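Local atomic coordinates of glucose-6-phosphate isomerase (PDB entry 1ZZG), a protein that probably catalyses the reversible isomerisation of glucose 6-phosphate to fructose 6-phosphate, a step shared by glycolysis and gluconeogenesis. Residues Leu235-Leu238 with His239-Leu242; Pro13-Leu16 with Ser17-Gly20; Gln379-Met382 with Trp383-Ala386. One frame throughout, in Å; residues are numbered along the deposited sequence.

Interaction 1: residues Leu235-Leu238 with His239-Leu242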
# COMPACT_ATOMS: atom_id res chain seq x y z
N LEU A 235 19.49 -1.01 16.10
CA LEU A 235 19.71 -0.72 14.69
C LEU A 235 18.97 0.55 14.29
O LEU A 235 19.57 1.46 13.72
CB LEU A 235 19.24 -1.89 13.82
CG LEU A 235 20.13 -3.14 13.81
CD1 LEU A 235 19.42 -4.27 13.07
CD2 LEU A 235 21.46 -2.83 13.13
N LEU A 236 17.68 0.63 14.58
CA LEU A 236 16.93 1.83 14.23
C LEU A 236 17.48 3.04 14.98
O LEU A 236 17.57 4.14 14.44
CB LEU A 236 15.43 1.65 14.54
CG LEU A 236 14.58 0.90 13.51
CD1 LEU A 236 14.92 -0.58 13.50
CD2 LEU A 236 13.10 1.10 13.85
N HIS A 237 17.88 2.83 16.24
CA HIS A 237 18.42 3.91 17.05
C HIS A 237 19.72 4.49 16.48
O HIS A 237 19.92 5.71 16.48
CB HIS A 237 18.69 3.45 18.48
CG HIS A 237 19.22 4.52 19.37
ND1 HIS A 237 18.55 5.71 19.59
CD2 HIS A 237 20.38 4.61 20.07
CE1 HIS A 237 19.27 6.48 20.39
NE2 HIS A 237 20.38 5.84 20.70
N LEU A 238 20.59 3.61 16.00
CA LEU A 238 21.86 4.03 15.42
C LEU A 238 21.69 4.80 14.10
O LEU A 238 22.63 5.41 13.60
CB LEU A 238 22.77 2.81 15.21
CG LEU A 238 23.17 2.03 16.47
CD1 LEU A 238 23.97 0.81 16.06
CD2 LEU A 238 23.98 2.92 17.41
N HIS A 239 20.48 4.76 13.55
CA HIS A 239 20.19 5.47 12.32
C HIS A 239 19.03 6.42 12.53
O HIS A 239 18.34 6.80 11.59
CB HIS A 239 19.85 4.49 11.19
CG HIS A 239 20.96 3.52 10.88
ND1 HIS A 239 21.15 2.35 11.59
CD2 HIS A 239 21.94 3.56 9.94
CE1 HIS A 239 22.20 1.72 11.10
NE2 HIS A 239 22.70 2.43 10.10
N ARG A 240 18.82 6.82 13.78
CA ARG A 240 17.71 7.71 14.14
C ARG A 240 17.74 9.06 13.42
O ARG A 240 16.73 9.77 13.36
CB ARG A 240 17.70 7.94 15.65
CG ARG A 240 18.93 8.69 16.16
CD ARG A 240 18.81 9.05 17.65
NE ARG A 240 17.62 9.84 17.94
CZ ARG A 240 17.32 10.32 19.14
NH1 ARG A 240 18.13 10.10 20.16
NH2 ARG A 240 16.20 11.01 19.32
N HIS A 241 18.90 9.42 12.89
CA HIS A 241 19.06 10.69 12.21
C HIS A 241 18.75 10.56 10.71
O HIS A 241 18.58 11.56 10.02
CB HIS A 241 20.48 11.18 12.40
CG HIS A 241 21.51 10.15 12.07
ND1 HIS A 241 21.52 8.90 12.64
CD2 HIS A 241 22.57 10.19 11.22
CE1 HIS A 241 22.54 8.20 12.16
NE2 HIS A 241 23.19 8.96 11.30
N LEU A 242 18.75 9.33 10.18
CA LEU A 242 18.43 9.13 8.76
C LEU A 242 16.92 9.33 8.66
O LEU A 242 16.16 8.77 9.44
CB LEU A 242 18.82 7.72 8.31
CG LEU A 242 20.32 7.39 8.35
CD1 LEU A 242 20.59 6.08 7.62
CD2 LEU A 242 21.09 8.51 7.69
O HOH W 1 16.09 4.27 11.96
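The imidazole of His239 folds back over the end of helix 228-238 and overlaps the Leu238 peptide, whose carbonyl oxygen lies over one ring face. At the ring edge ND1 donates to Leu235 O, 2.8 Å away, in a nearly straight bond (179°) with the oxygen exactly in the ring plane. CG lies anti to the residue's own carbonyl carbon (chi1 -60°); this places the ring beside the backbone N, where ND1 can meet Leu235 O. The main chain binds that turn less regularly: His239 N reaches Leu236 O at 3.1 Å and Arg240 N reaches His237 O at 3.1 Å, both donors standing well above the carbonyl planes. Water 1 lies 2.9 Å from Leu236 O.

His237 and Arg240 run side by side, pointing the same way, with Arg240 CD 3.8 Å from His237 CE1 and the ring and guanidinium planes 43° apart. Trp392 NE1 is hydrogen-bonded to His237 ND1, and Arg240 makes a cation-pi contact with the same indole. Arg240 is itself part of the type I turn His239-Leu242, which leads to strand 244-249.

Histidine suits position 239 because its two ring nitrogens face different partners. Since ND1 donates to a carbonyl, it carries a proton; NE2 is hydrogen-bonded to Arg360 NH1, an arrangement consistent with a neutral ring that donates through ND1 and accepts through NE2.

Interaction 2: residues Pro13-Leu16 with Ser17-Gly20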
# COMPACT_ATOMS: atom_id res chain seq x y z
N PRO A 13 28.26 -6.14 16.12
CA PRO A 13 28.58 -6.82 17.38
C PRO A 13 29.27 -5.88 18.37
O PRO A 13 29.04 -5.97 19.57
CB PRO A 13 29.47 -7.97 16.92
CG PRO A 13 28.92 -8.29 15.55
CD PRO A 13 28.75 -6.91 14.96
N GLU A 14 30.11 -4.99 17.86
CA GLU A 14 30.82 -4.05 18.73
C GLU A 14 29.87 -2.96 19.23
O GLU A 14 29.96 -2.50 20.37
CB GLU A 14 32.00 -3.43 17.98
CG GLU A 14 32.82 -2.40 18.75
CD GLU A 14 32.11 -1.07 18.92
OE1 GLU A 14 31.28 -0.73 18.04
OE2 GLU A 14 32.39 -0.35 19.90
N ALA A 15 28.96 -2.55 18.36
CA ALA A 15 28.01 -1.51 18.70
C ALA A 15 27.02 -2.00 19.75
O ALA A 15 26.63 -1.26 20.65
CB ALA A 15 27.28 -1.05 17.46
N LEU A 16 26.62 -3.26 19.63
CA LEU A 16 25.69 -3.86 20.58
C LEU A 16 26.36 -3.86 21.95
O LEU A 16 25.80 -3.39 22.94
CB LEU A 16 25.38 -5.28 20.15
CG LEU A 16 24.42 -6.04 21.06
CD1 LEU A 16 23.09 -5.31 21.13
CD2 LEU A 16 24.23 -7.45 20.54
N SER A 17 27.59 -4.36 21.98
CA SER A 17 28.36 -4.41 23.21
C SER A 17 28.51 -3.01 23.82
O SER A 17 28.20 -2.81 24.99
CB SER A 17 29.75 -5.00 22.93
OG SER A 17 30.44 -5.28 24.13
N ARG A 18 28.95 -2.05 23.01
CA ARG A 18 29.14 -0.68 23.49
C ARG A 18 27.87 -0.01 23.99
O ARG A 18 27.92 0.80 24.92
CB ARG A 18 29.78 0.18 22.40
CG ARG A 18 30.27 1.52 22.90
CD ARG A 18 31.10 2.27 21.86
NE ARG A 18 30.29 3.06 20.93
CZ ARG A 18 30.01 2.72 19.68
NH1 ARG A 18 30.48 1.59 19.16
NH2 ARG A 18 29.27 3.53 18.92
N HIS A 19 26.74 -0.33 23.37
CA HIS A 19 25.47 0.27 23.78
C HIS A 19 24.68 -0.63 24.73
O HIS A 19 23.53 -0.35 25.04
CB HIS A 19 24.63 0.61 22.55
CG HIS A 19 25.24 1.65 21.67
ND1 HIS A 19 26.20 1.36 20.72
CD2 HIS A 19 25.08 3.00 21.63
CE1 HIS A 19 26.60 2.48 20.14
NE2 HIS A 19 25.93 3.49 20.67
N GLY A 20 25.32 -1.70 25.19
CA GLY A 20 24.66 -2.63 26.10
C GLY A 20 23.95 -1.96 27.26
O GLY A 20 22.75 -2.18 27.46
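Glu14 and Arg18, one helical turn apart, join in a salt bridge in which both carboxylate oxygens converge on a single nitrogen. Arg18 NH1 is 2.7 Å from Glu14 OE1 and 2.8 Å from Glu14 OE2; toward OE2 it donates a hydrogen bond to the syn lone pair. The carboxylate and guanidinium planes are only 14° apart, so the two groups meet edge on. Both chains bend. Each starts with CG anti to the backbone N, after which Glu14 turns at its second torsion and Arg18 at its third (chi3 86°), bringing two long, flexible chains together above the exposed helix surface.

His19 takes the other first torsion: with CG anti to the carbonyl carbon (chi1 -64°) the ring swings back along the helix. There ND1 donates a hydrogen bond to Ala15 O at 2.7 Å, the oxygen lying exactly in the ring plane. The backbone N of His19 also donates to Ala15 O, at 2.9 Å, and the two donors arrive from opposite faces of the carbonyl plane. The ND1 bond restrains the rotation of the imidazole, while the backbone bond is the regular helical one. The ring in turn sets CE1 above one face of the Arg18 guanidinium, toward its rim.

Leu16 presents its branched end to Lys231 and Leu234 of helix 228-238, and small Ala15 sits on the same buried side. With Glu14, Ser17 and Arg18 outside and Ala15 and Leu16 inside, this is an amphipathic helix end. His19 leaves helical geometry and is also the N-cap of helix 20-32, so the segment is a helix-to-helix junction at the edge of the fold.

Interaction 3: residues Gln379-Met382 with Trp383-Ala386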
# COMPACT_ATOMS: atom_id res chain seq x y z
N GLN A 379 4.65 -9.02 17.41
CA GLN A 379 4.89 -8.72 18.82
C GLN A 379 6.33 -8.20 18.99
O GLN A 379 6.59 -7.33 19.82
CB GLN A 379 4.69 -9.97 19.68
CG GLN A 379 4.76 -9.70 21.19
CD GLN A 379 3.49 -9.07 21.73
OE1 GLN A 379 2.62 -8.65 20.98
NE2 GLN A 379 3.38 -9.00 23.06
N HIS A 380 7.25 -8.75 18.19
CA HIS A 380 8.65 -8.34 18.22
C HIS A 380 8.76 -6.86 17.86
O HIS A 380 9.50 -6.11 18.50
CB HIS A 380 9.46 -9.17 17.21
CG HIS A 380 10.83 -8.64 16.93
ND1 HIS A 380 11.98 -9.28 17.34
CD2 HIS A 380 11.23 -7.53 16.26
CE1 HIS A 380 13.03 -8.59 16.95
NE2 HIS A 380 12.61 -7.52 16.28
N LEU A 381 8.04 -6.45 16.82
CA LEU A 381 8.07 -5.07 16.37
C LEU A 381 7.44 -4.12 17.38
O LEU A 381 7.89 -2.98 17.52
CB LEU A 381 7.39 -4.94 15.01
CG LEU A 381 8.20 -5.66 13.91
CD1 LEU A 381 7.39 -5.76 12.63
CD2 LEU A 381 9.50 -4.90 13.66
N MET A 382 6.41 -4.58 18.08
CA MET A 382 5.79 -3.74 19.08
C MET A 382 6.79 -3.49 20.21
O MET A 382 6.88 -2.38 20.72
CB MET A 382 4.49 -4.37 19.60
CG MET A 382 3.36 -4.27 18.58
SD MET A 382 1.73 -4.84 19.14
CE MET A 382 1.76 -6.55 18.60
N TRP A 383 7.56 -4.52 20.58
CA TRP A 383 8.57 -4.37 21.62
C TRP A 383 9.66 -3.42 21.13
O TRP A 383 10.09 -2.52 21.84
CB TRP A 383 9.21 -5.71 21.98
CG TRP A 383 8.45 -6.50 22.98
CD1 TRP A 383 7.64 -7.57 22.74
CD2 TRP A 383 8.44 -6.30 24.41
NE1 TRP A 383 7.13 -8.05 23.93
CE2 TRP A 383 7.60 -7.29 24.96
CE3 TRP A 383 9.06 -5.38 25.26
CZ2 TRP A 383 7.37 -7.39 26.34
CZ3 TRP A 383 8.83 -5.48 26.64
CH2 TRP A 383 7.99 -6.48 27.16
N GLN A 384 10.11 -3.66 19.90
CA GLN A 384 11.13 -2.82 19.28
C GLN A 384 10.70 -1.37 19.40
O GLN A 384 11.47 -0.51 19.81
CB GLN A 384 11.29 -3.18 17.81
CG GLN A 384 12.02 -2.13 16.98
CD GLN A 384 12.08 -2.51 15.51
OE1 GLN A 384 12.71 -3.50 15.14
NE2 GLN A 384 11.40 -1.74 14.67
N THR A 385 9.46 -1.10 19.02
CA THR A 385 8.91 0.24 19.07
C THR A 385 8.83 0.80 20.49
O THR A 385 9.18 1.97 20.71
CB THR A 385 7.51 0.26 18.42
OG1 THR A 385 7.60 -0.22 17.07
CG2 THR A 385 6.95 1.68 18.41
N ALA A 386 8.39 -0.01 21.44
CA ALA A 386 8.31 0.46 22.83
C ALA A 386 9.71 0.77 23.36
O ALA A 386 9.91 1.78 24.05
CB ALA A 386 7.62 -0.60 23.71
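Thr385 turns its hydroxyl back onto the preceding helical turn, where OG1 donates to Leu381 O at 2.8 Å. The same oxygen receives the regular backbone bond from Thr385 N, 2.9 Å away, and the two donors come from opposite faces of its carbonyl plane. OG1 can reach it because it lies anti to the carbonyl carbon of Thr385 (chi1 -57°), beside the backbone N. The hydroxyl proton is thus used within its own helix. The other i-to-i+4 bonds are ordinary, including Gln384 N to His380 O at 2.9 Å.

The longer polar side chains look outward to neighbouring helices. Gln379 and Trp383 cross with amide and ring planes 78° apart, and Gln379 CG lies 3.9 Å from Trp383 CD1. Their polar ends share one acceptor: Gln379 NE2 and Trp383 NE1 are both hydrogen-bonded to OD1 of Asn217 on helix 206-221, and NE2 also reaches Trp43 O. His380 and Gln384 are similarly paired, with planes 80° apart. His380 NE2 and Gln384 OE1 are each hydrogen-bonded to OG1 of Thr232 on helix 228-238. Gln384 OE1 can only accept, so the threonine hydroxyl donates to it and probably accepts from His380 NE2. Leu381 runs beside Gln384, its CD2 3.8 Å from Gln384 OE1, and gives the amide an aliphatic wall.

The side chain of Thr385 is about 8 Å from that of Glu267, the predicted proton donor of the active site, and packs on Leu264 and Ser268 of the same helix, 257-269. Chemically, four of the buried polar ends are satisfied in pairs, Gln379 NE2 and Trp383 NE1 by Asn217, His380 NE2 and Gln384 OE1 by Thr232, so hydrogen bonds as well as packing tie helix 371-391 to two others.

How the interactions relate
Interaction 3 is core, every residue buried in the middle of helix 371-391, whereas interactions 1 and 2 lie farther out, partly buried, where helices end. Helix 228-238 connects all three. Leu238 of interaction 1 packs on interaction 2, its CD2 3.8 Å from His19 CE1, while Leu236 approaches interaction 3, its CD2 3.4 Å from Gln384 NE2. Interactions 2 and 3 do not touch, their nearest atoms being about 11 Å apart. Each contact includes a side chain that donates to a carbonyl four residues back, histidine at the two helix ends and threonine inside the helix. Full charges pair at the surface in interaction 2; amide, indole, imidazole and hydroxyl groups serve in the core.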